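Long-range contacts in probable zinc protease PqqL (Escherichia coli, PDB 6OFS), which probably acts as a zinc-dependent endopeptidase of the M16 family in the periplasm, with one zinc ion bound per subunit: residues Leu529-Gln534 and Ser706-Gly711; Asp645-Leu650 and Lys712-Ala717; Ile520-Asn525 and Gln669-Pro674. All coordinates share one frame; numbering follows the deposited sequence.

Contact 1 of 3, residues Leu529-Gln534 and Ser706-Gly711; sequences LSFPAQ and SPLAAG
Ser530 and Leu708 bring two irregular loops together, and between them they offer a compact example of how one polar bond and one apolar wedge can share a small loop-to-loop contact. Ser530 can be followed outward from its CB, which points at the other loop. Ser530 CB already lies alongside residues 706-711, 3.7 Å from Ala709 O and 4.1 Å from Leu708 CD1. One bond further out is the hydroxyl, placed beside the backbone N by a chi1 of -71°, and there Ser530 OG donates a hydrogen bond to Ala709 O at 3.1 Å. The approach is almost head-on to the carbonyl, with a C=O...OG angle of 161°. The backbone N of Gly711 is also near OG, but the angle is too poor for a bond. Without the hydroxyl, as with an alanine here, Ala709 O would probably lose this donor and the join would rest on the packing of Leu708 against Phe531.

The second half of the contact belongs to Leu708 and is apolar. Leu708 CD2 sits over one face of the Phe531 ring in a CH-pi contact, 4.2 Å from the centroid and displaced toward the rim, while the other branch, Leu708 CD1, meets Phe531 CZ at 3.7 Å. Leu529 O lies against Gly711 CA at 3.6 Å. Phe531 is buried and also touches Leu670, whereas Ala709 and Ala710 lie exposed.

The arrangement joins the loop between strand 517-524 and helix 539-547 to the connector that runs from helix 687-697 to strand 721-728. That connector links two successive mixed sheets, in keeping with the series of homologous alpha/beta domains known from M16 peptidases.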
ATOM      1  N   LEU A 529      25.478  -8.912   6.754  1.00 50.21           N
ATOM      2  CA  LEU A 529      26.878  -8.642   6.433  1.00 49.56           C
ATOM      3  C   LEU A 529      27.173  -8.736   4.929  1.00 56.57           C
ATOM      4  O   LEU A 529      28.332  -8.601   4.516  1.00 56.48           O
ATOM      5  CB  LEU A 529      27.838  -9.512   7.255  1.00 48.86           C
ATOM      6  CG  LEU A 529      27.814  -9.271   8.767  1.00 51.66           C
ATOM      7  CD1 LEU A 529      28.608 -10.340   9.503  1.00 50.75           C
ATOM      8  CD2 LEU A 529      28.263  -7.842   9.130  1.00 50.57           C
ATOM      9  N   SER A 530      26.112  -8.909   4.113  1.00 54.84           N
ATOM     10  CA  SER A 530      26.189  -8.955   2.650  1.00 56.03           C
ATOM     11  C   SER A 530      25.753  -7.601   2.044  1.00 61.04           C
ATOM     12  O   SER A 530      25.479  -7.531   0.851  1.00 60.62           O
ATOM     13  CB  SER A 530      25.303 -10.080   2.107  1.00 60.77           C
ATOM     14  OG  SER A 530      25.817 -11.374   2.383  1.00 74.06           O
ATOM     15  N   PHE A 531      25.711  -6.533   2.857  1.00 59.23           N
ATOM     16  CA  PHE A 531      25.235  -5.218   2.426  1.00 60.17           C
ATOM     17  C   PHE A 531      26.180  -4.036   2.768  1.00 69.95           C
ATOM     18  O   PHE A 531      26.879  -4.099   3.783  1.00 69.39           O
ATOM     19  CB  PHE A 531      23.842  -4.959   3.033  1.00 61.19           C
ATOM     20  CG  PHE A 531      22.750  -5.918   2.610  1.00 61.74           C
ATOM     21  CD1 PHE A 531      22.556  -7.120   3.280  1.00 63.81           C
ATOM     22  CD2 PHE A 531      21.878  -5.591   1.579  1.00 63.15           C
ATOM     23  CE1 PHE A 531      21.534  -7.996   2.904  1.00 64.36           C
ATOM     24  CE2 PHE A 531      20.842  -6.460   1.216  1.00 65.98           C
ATOM     25  CZ  PHE A 531      20.680  -7.660   1.879  1.00 63.69           C
ATOM     26  N   PRO A 532      26.136  -2.920   1.977  1.00 71.98           N
ATOM     27  CA  PRO A 532      26.987  -1.741   2.270  1.00 73.05           C
ATOM     28  C   PRO A 532      26.687  -1.027   3.596  1.00 79.21           C
ATOM     29  O   PRO A 532      25.604  -1.202   4.152  1.00 79.66           O
ATOM     30  CB  PRO A 532      26.710  -0.809   1.086  1.00 74.60           C
ATOM     31  CG  PRO A 532      26.205  -1.718  -0.008  1.00 79.01           C
ATOM     32  CD  PRO A 532      25.371  -2.708   0.733  1.00 74.34           C
ATOM     33  N   ALA A 533      27.639  -0.200   4.078  1.00 75.88           N
ATOM     34  CA  ALA A 533      27.590   0.547   5.346  1.00 75.55           C
ATOM     35  C   ALA A 533      26.278   1.322   5.623  1.00 78.81           C
ATOM     36  O   ALA A 533      25.882   1.461   6.780  1.00 78.81           O
ATOM     37  CB  ALA A 533      28.782   1.487   5.440  1.00 76.28           C
ATOM     38  N   GLN A 534      25.614   1.796   4.574  1.00 74.74           N
ATOM     39  CA  GLN A 534      24.357   2.558   4.667  1.00 74.27           C
ATOM     40  C   GLN A 534      23.167   1.624   4.897  1.00 77.09           C
ATOM     41  O   GLN A 534      22.124   2.051   5.405  1.00 76.35           O
ATOM     42  CB  GLN A 534      24.100   3.385   3.373  1.00 75.45           C
ATOM     43  CG  GLN A 534      25.242   4.319   2.935  1.00 87.33           C
ATOM     44  CD  GLN A 534      26.472   3.585   2.434  1.00 97.62           C
ATOM     45  OE1 GLN A 534      26.398   2.667   1.597  1.00 87.95           O
ATOM     46  NE2 GLN A 534      27.630   3.964   2.966  1.00 88.72           N
ATOM     47  N   SER A 706      20.623 -11.000  -8.180  1.00 77.59           N
ATOM     48  CA  SER A 706      21.036 -10.220  -7.015  1.00 77.62           C
ATOM     49  C   SER A 706      22.561 -10.099  -6.985  1.00 81.00           C
ATOM     50  O   SER A 706      23.245 -11.106  -7.190  1.00 80.88           O
ATOM     51  CB  SER A 706      20.521 -10.847  -5.718  1.00 82.33           C
ATOM     52  OG  SER A 706      21.269 -11.992  -5.340  1.00 95.04           O
ATOM     53  N   PRO A 707      23.109  -8.891  -6.704  1.00 76.93           N
ATOM     54  CA  PRO A 707      24.576  -8.739  -6.672  1.00 76.52           C
ATOM     55  C   PRO A 707      25.250  -9.240  -5.389  1.00 78.97           C
ATOM     56  O   PRO A 707      26.487  -9.224  -5.320  1.00 78.47           O
ATOM     57  CB  PRO A 707      24.769  -7.232  -6.860  1.00 78.18           C
ATOM     58  CG  PRO A 707      23.554  -6.630  -6.226  1.00 82.57           C
ATOM     59  CD  PRO A 707      22.425  -7.605  -6.439  1.00 78.26           C
ATOM     60  N   LEU A 708      24.442  -9.680  -4.382  1.00 73.90           N
ATOM     61  CA  LEU A 708      24.884 -10.162  -3.067  1.00 72.51           C
ATOM     62  C   LEU A 708      25.931 -11.250  -3.124  1.00 73.62           C
ATOM     63  O   LEU A 708      25.658 -12.344  -3.622  1.00 74.32           O
ATOM     64  CB  LEU A 708      23.703 -10.667  -2.205  1.00 72.60           C
ATOM     65  CG  LEU A 708      22.650  -9.678  -1.652  1.00 77.09           C
ATOM     66  CD1 LEU A 708      22.014 -10.236  -0.399  1.00 76.91           C
ATOM     67  CD2 LEU A 708      23.231  -8.302  -1.335  1.00 78.63           C
ATOM     68  N   ALA A 709      27.129 -10.950  -2.607  1.00 66.60           N
ATOM     69  CA  ALA A 709      28.209 -11.929  -2.493  1.00 65.02           C
ATOM     70  C   ALA A 709      28.097 -12.528  -1.076  1.00 67.13           C
ATOM     71  O   ALA A 709      27.296 -12.025  -0.273  1.00 66.72           O
ATOM     72  CB  ALA A 709      29.559 -11.249  -2.682  1.00 65.18           C
ATOM     73  N   ALA A 710      28.872 -13.590  -0.759  1.00 62.01           N
ATOM     74  CA  ALA A 710      28.839 -14.161   0.588  1.00 61.39           C
ATOM     75  C   ALA A 710      29.268 -13.072   1.583  1.00 65.84           C
ATOM     76  O   ALA A 710      30.114 -12.227   1.248  1.00 65.94           O
ATOM     77  CB  ALA A 710      29.764 -15.363   0.689  1.00 62.01           C
ATOM     78  N   GLY A 711      28.626 -13.057   2.749  1.00 61.18           N
ATOM     79  CA  GLY A 711      28.900 -12.088   3.802  1.00 60.22           C
ATOM     80  C   GLY A 711      30.370 -11.905   4.136  1.00 63.01           C
ATOM     81  O   GLY A 711      31.145 -12.870   4.165  1.00 62.51           O
TER

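Contact 2 of 3, residues Asp645-Leu650 and Lys712-Ala717; sequences DRTKLL and KPLTRA
Arg646 reaches across to the backbone carbonyls of Lys712 and Pro713, a case of a guanidinium serving as clamp for an extended, irregular chain. Hydrogen bonds come first. Arg646 NH1 donates to Lys712 O at 2.9 Å with an N-H...O angle of 152°, and Arg646 NH2 gives Lys712 O a longer bond of 3.3 Å. The two nitrogens thus hold one atom end-on, approaching from the same face of its carbonyl plane, while the oxygen itself lies close to the guanidinium plane. NH2 adds a weak bond to Pro713 O. The arginine gets there by a kink in the middle of its chain, chi3 -70°, which turns the flat group along the partner backbone.

A salt bridge holds the same side chain from behind: Arg646 NE pairs with Asp644, just ahead of the segment. That pairing probably helps fix the rotation of the guanidinium. Asp644 is doubly engaged in the join, since its carboxylate also accepts from Thr715 N.

Apolar contact is supplied by Leu714. Leu714 CD2 lies over one face of the Arg646 guanidinium, 3.9 Å above the plane and shifted toward the rim, and Leu714 CD2 also touches Thr647 CG2 at 4.1 Å. Thr647 OG1, meanwhile, turns back to Asp644 O.

Within the connector itself, Arg716 NH1 bonds Leu714 O at 2.7 Å, and the rest of its guanidinium forms salt bridges with Asp787 and Asp792. Taken together, the arrangement is that of a guanidinium clamp on backbone: a 3-10 turn after helix 629-641 whose arginine grips successive carbonyls of the connector.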
ATOM      1  N   ASP A 645      33.474   0.494   8.486  1.00 59.96           N
ATOM      2  CA  ASP A 645      32.509   1.577   8.293  1.00 61.04           C
ATOM      3  C   ASP A 645      31.097   1.158   8.699  1.00 64.36           C
ATOM      4  O   ASP A 645      30.307   2.001   9.120  1.00 65.03           O
ATOM      5  CB  ASP A 645      32.510   2.054   6.825  1.00 64.34           C
ATOM      6  CG  ASP A 645      33.491   3.180   6.510  1.00 83.50           C
ATOM      7  OD1 ASP A 645      33.539   4.169   7.290  1.00 86.20           O
ATOM      8  OD2 ASP A 645      34.189   3.088   5.472  1.00 88.87           O
ATOM      9  N   ARG A 646      30.799  -0.146   8.586  1.00 58.89           N
ATOM     10  CA  ARG A 646      29.505  -0.751   8.880  1.00 57.84           C
ATOM     11  C   ARG A 646      29.054  -0.682  10.362  1.00 61.83           C
ATOM     12  O   ARG A 646      27.853  -0.787  10.634  1.00 62.10           O
ATOM     13  CB  ARG A 646      29.494  -2.197   8.386  1.00 55.39           C
ATOM     14  CG  ARG A 646      29.449  -2.338   6.866  1.00 49.62           C
ATOM     15  CD  ARG A 646      29.462  -3.794   6.453  1.00 49.21           C
ATOM     16  NE  ARG A 646      30.765  -4.400   6.729  1.00 45.87           N
ATOM     17  CZ  ARG A 646      31.052  -5.687   6.587  1.00 55.08           C
ATOM     18  NH1 ARG A 646      30.126  -6.539   6.160  1.00 42.78           N
ATOM     19  NH2 ARG A 646      32.271  -6.133   6.860  1.00 47.99           N
ATOM     20  N   THR A 647      30.003  -0.500  11.307  1.00 56.66           N
ATOM     21  CA  THR A 647      29.720  -0.420  12.745  1.00 54.81           C
ATOM     22  C   THR A 647      29.059   0.896  13.125  1.00 57.33           C
ATOM     23  O   THR A 647      28.361   0.952  14.137  1.00 56.94           O
ATOM     24  CB  THR A 647      30.989  -0.653  13.573  1.00 57.76           C
ATOM     25  OG1 THR A 647      31.903   0.429  13.374  1.00 56.34           O
ATOM     26  CG2 THR A 647      31.649  -1.996  13.279  1.00 54.16           C
ATOM     27  N   LYS A 648      29.296   1.955  12.319  1.00 53.56           N
ATOM     28  CA  LYS A 648      28.779   3.312  12.504  1.00 52.81           C
ATOM     29  C   LYS A 648      27.257   3.389  12.488  1.00 56.25           C
ATOM     30  O   LYS A 648      26.590   2.631  11.773  1.00 55.37           O
ATOM     31  CB  LYS A 648      29.350   4.262  11.447  1.00 55.40           C
ATOM     32  CG  LYS A 648      30.785   4.692  11.702  1.00 76.93           C
ATOM     33  CD  LYS A 648      31.202   5.815  10.755  1.00 90.14           C
ATOM     34  CE  LYS A 648      32.387   6.607  11.278  1.00104.03           C
ATOM     35  NZ  LYS A 648      31.991   7.600  12.319  1.00110.80           N
ATOM     36  N   LEU A 649      26.715   4.310  13.296  1.00 52.80           N
ATOM     37  CA  LEU A 649      25.287   4.550  13.370  1.00 52.71           C
ATOM     38  C   LEU A 649      24.898   5.393  12.173  1.00 58.94           C
ATOM     39  O   LEU A 649      25.621   6.332  11.794  1.00 59.43           O
ATOM     40  CB  LEU A 649      24.918   5.305  14.654  1.00 52.58           C
ATOM     41  CG  LEU A 649      24.822   4.522  15.950  1.00 56.95           C
ATOM     42  CD1 LEU A 649      24.667   5.469  17.108  1.00 57.22           C
ATOM     43  CD2 LEU A 649      23.647   3.534  15.935  1.00 57.23           C
ATOM     44  N   LEU A 650      23.763   5.061  11.574  1.00 56.03           N
ATOM     45  CA  LEU A 650      23.256   5.824  10.442  1.00 56.68           C
ATOM     46  C   LEU A 650      22.656   7.145  10.907  1.00 62.01           C
ATOM     47  O   LEU A 650      22.026   7.209  11.969  1.00 61.72           O
ATOM     48  CB  LEU A 650      22.213   5.021   9.654  1.00 56.83           C
ATOM     49  CG  LEU A 650      22.695   3.705   9.083  1.00 61.42           C
ATOM     50  CD1 LEU A 650      21.541   2.888   8.605  1.00 61.36           C
ATOM     51  CD2 LEU A 650      23.727   3.928   7.993  1.00 65.02           C
ATOM     52  N   LYS A 712      30.764 -10.646   4.327  1.00 58.96           N
ATOM     53  CA  LYS A 712      32.114 -10.288   4.733  1.00 58.69           C
ATOM     54  C   LYS A 712      32.033 -10.044   6.235  1.00 60.59           C
ATOM     55  O   LYS A 712      31.226  -9.211   6.665  1.00 59.62           O
ATOM     56  CB  LYS A 712      32.614  -9.015   4.010  1.00 61.98           C
ATOM     57  CG  LYS A 712      32.995  -9.207   2.543  1.00 83.30           C
ATOM     58  CD  LYS A 712      34.360  -9.882   2.370  1.00 95.59           C
ATOM     59  CE  LYS A 712      34.621 -10.300   0.945  1.00101.51           C
ATOM     60  NZ  LYS A 712      35.012  -9.144   0.098  1.00108.05           N
ATOM     61  N   PRO A 713      32.798 -10.780   7.075  1.00 56.11           N
ATOM     62  CA  PRO A 713      32.735 -10.500   8.523  1.00 54.63           C
ATOM     63  C   PRO A 713      33.333  -9.126   8.773  1.00 57.05           C
ATOM     64  O   PRO A 713      34.129  -8.644   7.951  1.00 56.89           O
ATOM     65  CB  PRO A 713      33.596 -11.602   9.159  1.00 56.03           C
ATOM     66  CG  PRO A 713      33.958 -12.547   8.046  1.00 60.73           C
ATOM     67  CD  PRO A 713      33.815 -11.807   6.762  1.00 56.60           C
ATOM     68  N   LEU A 714      32.950  -8.486   9.889  1.00 51.72           N
ATOM     69  CA  LEU A 714      33.495  -7.172  10.238  1.00 49.74           C
ATOM     70  C   LEU A 714      35.022  -7.246  10.350  1.00 51.37           C
ATOM     71  O   LEU A 714      35.558  -8.238  10.843  1.00 48.07           O
ATOM     72  CB  LEU A 714      32.900  -6.648  11.556  1.00 49.13           C
ATOM     73  CG  LEU A 714      31.396  -6.398  11.606  1.00 52.29           C
ATOM     74  CD1 LEU A 714      30.941  -6.210  13.037  1.00 51.90           C
ATOM     75  CD2 LEU A 714      30.985  -5.206  10.746  1.00 52.63           C
ATOM     76  N   THR A 715      35.710  -6.225   9.826  1.00 49.48           N
ATOM     77  CA  THR A 715      37.167  -6.118   9.885  1.00 49.95           C
ATOM     78  C   THR A 715      37.486  -5.821  11.337  1.00 54.10           C
ATOM     79  O   THR A 715      36.991  -4.836  11.876  1.00 53.15           O
ATOM     80  CB  THR A 715      37.661  -4.987   8.939  1.00 58.10           C
ATOM     81  OG1 THR A 715      37.365  -5.343   7.589  1.00 61.31           O
ATOM     82  CG2 THR A 715      39.160  -4.684   9.089  1.00 52.11           C
ATOM     83  N   ARG A 716      38.264  -6.689  11.979  1.00 52.81           N
ATOM     84  CA  ARG A 716      38.658  -6.511  13.378  1.00 53.32           C
ATOM     85  C   ARG A 716      39.769  -5.479  13.474  1.00 59.66           C
ATOM     86  O   ARG A 716      40.596  -5.409  12.562  1.00 61.64           O
ATOM     87  CB  ARG A 716      39.110  -7.845  13.973  1.00 51.71           C
ATOM     88  CG  ARG A 716      37.953  -8.730  14.417  1.00 55.48           C
ATOM     89  CD  ARG A 716      37.463  -9.649  13.329  1.00 55.22           C
ATOM     90  NE  ARG A 716      36.600 -10.696  13.868  1.00 53.24           N
ATOM     91  CZ  ARG A 716      35.315 -10.849  13.568  1.00 59.64           C
ATOM     92  NH1 ARG A 716      34.722 -10.022  12.717  1.00 46.19           N
ATOM     93  NH2 ARG A 716      34.616 -11.841  14.107  1.00 37.49           N
ATOM     94  N   ALA A 717      39.761  -4.644  14.536  1.00 55.53           N
ATOM     95  CA  ALA A 717      40.791  -3.623  14.788  1.00 54.38           C
ATOM     96  C   ALA A 717      42.122  -4.331  15.062  1.00 57.38           C
ATOM     97  O   ALA A 717      42.181  -5.270  15.853  1.00 56.22           O
ATOM     98  CB  ALA A 717      40.405  -2.747  15.971  1.00 54.76           C
TER

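Contact 3 of 3, residues Ile520-Asn525 and Gln669-Pro674; sequences IIAVSN and QLFSSP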
ATOM      1  N   ILE A 520       8.679 -25.679   9.246  1.00 54.49           N
ATOM      2  CA  ILE A 520       9.502 -25.448   8.073  1.00 52.56           C
ATOM      3  C   ILE A 520      10.347 -24.226   8.384  1.00 54.71           C
ATOM      4  O   ILE A 520       9.796 -23.165   8.685  1.00 53.77           O
ATOM      5  CB  ILE A 520       8.714 -25.298   6.742  1.00 55.00           C
ATOM      6  CG1 ILE A 520       7.749 -26.491   6.506  1.00 55.45           C
ATOM      7  CG2 ILE A 520       9.692 -25.108   5.546  1.00 54.66           C
ATOM      8  CD1 ILE A 520       6.664 -26.276   5.411  1.00 56.50           C
ATOM      9  N   ILE A 521      11.681 -24.388   8.366  1.00 50.79           N
ATOM     10  CA  ILE A 521      12.597 -23.266   8.532  1.00 50.08           C
ATOM     11  C   ILE A 521      13.452 -23.119   7.293  1.00 54.35           C
ATOM     12  O   ILE A 521      14.322 -23.954   7.033  1.00 55.29           O
ATOM     13  CB  ILE A 521      13.439 -23.207   9.829  1.00 53.10           C
ATOM     14  CG1 ILE A 521      12.590 -23.515  11.081  1.00 54.53           C
ATOM     15  CG2 ILE A 521      14.129 -21.831   9.938  1.00 51.53           C
ATOM     16  CD1 ILE A 521      13.379 -23.627  12.369  1.00 59.18           C
ATOM     17  N   ALA A 522      13.204 -22.047   6.526  1.00 49.54           N
ATOM     18  CA  ALA A 522      13.998 -21.707   5.349  1.00 48.13           C
ATOM     19  C   ALA A 522      15.199 -20.941   5.907  1.00 49.78           C
ATOM     20  O   ALA A 522      15.043 -19.979   6.666  1.00 45.59           O
ATOM     21  CB  ALA A 522      13.192 -20.849   4.382  1.00 48.32           C
ATOM     22  N   VAL A 523      16.392 -21.481   5.642  1.00 49.18           N
ATOM     23  CA  VAL A 523      17.670 -20.962   6.124  1.00 48.99           C
ATOM     24  C   VAL A 523      18.429 -20.491   4.915  1.00 53.80           C
ATOM     25  O   VAL A 523      18.757 -21.295   4.049  1.00 53.64           O
ATOM     26  CB  VAL A 523      18.483 -22.032   6.919  1.00 52.76           C
ATOM     27  CG1 VAL A 523      19.779 -21.448   7.486  1.00 52.40           C
ATOM     28  CG2 VAL A 523      17.644 -22.685   8.023  1.00 52.53           C
ATOM     29  N   SER A 524      18.701 -19.193   4.854  1.00 51.83           N
ATOM     30  CA  SER A 524      19.470 -18.574   3.769  1.00 51.75           C
ATOM     31  C   SER A 524      20.893 -18.352   4.276  1.00 57.45           C
ATOM     32  O   SER A 524      21.067 -18.050   5.454  1.00 57.15           O
ATOM     33  CB  SER A 524      18.840 -17.238   3.378  1.00 52.25           C
ATOM     34  OG  SER A 524      19.631 -16.524   2.444  1.00 55.44           O
ATOM     35  N   ASN A 525      21.904 -18.490   3.403  1.00 55.53           N
ATOM     36  CA  ASN A 525      23.297 -18.234   3.779  1.00 55.40           C
ATOM     37  C   ASN A 525      23.672 -16.733   3.591  1.00 59.86           C
ATOM     38  O   ASN A 525      24.846 -16.357   3.661  1.00 61.71           O
ATOM     39  CB  ASN A 525      24.260 -19.189   3.052  1.00 55.55           C
ATOM     40  CG  ASN A 525      24.347 -19.032   1.546  1.00 78.82           C
ATOM     41  OD1 ASN A 525      24.254 -17.932   0.988  1.00 66.67           O
ATOM     42  ND2 ASN A 525      24.569 -20.139   0.850  1.00 75.23           N
ATOM     43  N   GLN A 669      16.461  -9.941  -1.783  1.00 47.01           N
ATOM     44  CA  GLN A 669      17.805 -10.389  -2.129  1.00 47.24           C
ATOM     45  C   GLN A 669      18.340 -11.492  -1.236  1.00 53.11           C
ATOM     46  O   GLN A 669      19.345 -12.113  -1.584  1.00 54.62           O
ATOM     47  CB  GLN A 669      18.779  -9.201  -2.129  1.00 48.12           C
ATOM     48  CG  GLN A 669      18.577  -8.215  -3.269  1.00 56.44           C
ATOM     49  CD  GLN A 669      19.636  -7.144  -3.218  1.00 76.08           C
ATOM     50  OE1 GLN A 669      20.797  -7.368  -3.588  1.00 74.04           O
ATOM     51  NE2 GLN A 669      19.264  -5.959  -2.746  1.00 62.11           N
ATOM     52  N   LEU A 670      17.712 -11.716  -0.078  1.00 49.78           N
ATOM     53  CA  LEU A 670      18.163 -12.714   0.891  1.00 49.73           C
ATOM     54  C   LEU A 670      17.816 -14.126   0.440  1.00 56.14           C
ATOM     55  O   LEU A 670      18.696 -14.986   0.398  1.00 57.40           O
ATOM     56  CB  LEU A 670      17.630 -12.396   2.293  1.00 49.43           C
ATOM     57  CG  LEU A 670      18.024 -11.010   2.874  1.00 53.09           C
ATOM     58  CD1 LEU A 670      17.106 -10.615   4.023  1.00 52.38           C
ATOM     59  CD2 LEU A 670      19.475 -10.990   3.338  1.00 54.67           C
ATOM     60  N   PHE A 671      16.563 -14.342   0.019  1.00 52.73           N
ATOM     61  CA  PHE A 671      16.091 -15.626  -0.506  1.00 52.03           C
ATOM     62  C   PHE A 671      15.990 -15.602  -2.046  1.00 56.44           C
ATOM     63  O   PHE A 671      15.222 -16.376  -2.631  1.00 56.18           O
ATOM     64  CB  PHE A 671      14.750 -16.009   0.157  1.00 52.96           C
ATOM     65  CG  PHE A 671      14.905 -16.395   1.606  1.00 53.35           C
ATOM     66  CD1 PHE A 671      14.828 -15.437   2.611  1.00 55.17           C
ATOM     67  CD2 PHE A 671      15.175 -17.710   1.966  1.00 55.39           C
ATOM     68  CE1 PHE A 671      14.994 -15.791   3.951  1.00 55.34           C
ATOM     69  CE2 PHE A 671      15.341 -18.061   3.309  1.00 58.16           C
ATOM     70  CZ  PHE A 671      15.238 -17.099   4.293  1.00 55.35           C
ATOM     71  N   SER A 672      16.785 -14.711  -2.698  1.00 53.18           N
ATOM     72  CA  SER A 672      16.811 -14.507  -4.157  1.00 52.59           C
ATOM     73  C   SER A 672      17.364 -15.704  -4.930  1.00 55.05           C
ATOM     74  O   SER A 672      16.882 -16.006  -6.017  1.00 55.35           O
ATOM     75  CB  SER A 672      17.599 -13.249  -4.507  1.00 56.38           C
ATOM     76  OG  SER A 672      18.947 -13.356  -4.078  1.00 66.72           O
ATOM     77  N   SER A 673      18.365 -16.378  -4.362  1.00 50.27           N
ATOM     78  CA  SER A 673      19.024 -17.524  -4.958  1.00 49.55           C
ATOM     79  C   SER A 673      18.625 -18.852  -4.236  1.00 53.04           C
ATOM     80  O   SER A 673      19.080 -19.097  -3.108  1.00 52.41           O
ATOM     81  CB  SER A 673      20.538 -17.304  -4.959  1.00 52.08           C
ATOM     82  OG  SER A 673      21.255 -18.380  -5.543  1.00 62.24           O
ATOM     83  N   PRO A 674      17.801 -19.729  -4.886  1.00 48.43           N
ATOM     84  CA  PRO A 674      17.419 -21.012  -4.254  1.00 47.94           C
ATOM     85  C   PRO A 674      18.590 -21.872  -3.796  1.00 52.81           C
ATOM     86  O   PRO A 674      18.479 -22.524  -2.756  1.00 52.84           O
ATOM     87  CB  PRO A 674      16.574 -21.707  -5.332  1.00 49.76           C
ATOM     88  CG  PRO A 674      16.066 -20.597  -6.186  1.00 53.54           C
ATOM     89  CD  PRO A 674      17.177 -19.592  -6.218  1.00 49.16           C
TER
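Ser524, at the end of strand 517-524, passes Phe671 of an irregular loop with their CA atoms 6.2 Å apart, so that side chains rather than paired backbones make the join. Ala522 and Ser524 point their CB atoms at the loop, and Val523 between them points away.

Ser524 does two jobs. A chi1 of 173° swings its hydroxyl opposite the backbone N, and Ser524 OG donates to Leu670 O at 2.7 Å. The donor stands well above the carbonyl plane, about 52° out of it, and not on a lone pair. Lys526 N bonds the same hydroxyl, which is thereby held between strand end and loop although buried. Ser524 CB, meanwhile, lies over one face of the Phe671 ring, a CH-pi contact 3.8 Å from the centroid. Ala522 CB meets the same ring at Phe671 CE2, 3.7 Å away, coming in at a slant. The loop is braced from within by Ser672, where Ser672 OG donates to Gln669 O at 2.8 Å.

The small side chains of the strand thus make a seat for one aromatic ring, a plain illustration of loop closing onto sheet. Phe671 also touches Thr579 of strand 579-586 and Ile601 of helix 591-602, a helix that packs on Ala522 and Ile520 too. Val523 and Ile521 meet helix 848-862 instead, and the strand runs antiparallel to both its neighbours in the sheet, 677-682 and 579-586.

Contact 3 is buried at the end of a strand, whereas contacts 1 and 2 lie nearer the surface and join irregular segments. Contacts 1 and 2 use successive parts of one connector, 706-711 and 712-717, and meet where Leu529 O probably accepts a hydrogen bond from Lys712 N. Contacts 1 and 3 share a piece of chain, since 529-534 lies in the loop after strand 517-524, and adjoin through the bonded hydroxyls of Ser706 and Ser672; contacts 2 and 3 do not touch. The chemistry does not simply follow depth: a serine-to-carbonyl bond with CH-pi packing occurs in surface contact 1 and buried contact 3, while contact 2 uses an arginine on backbone carbonyls.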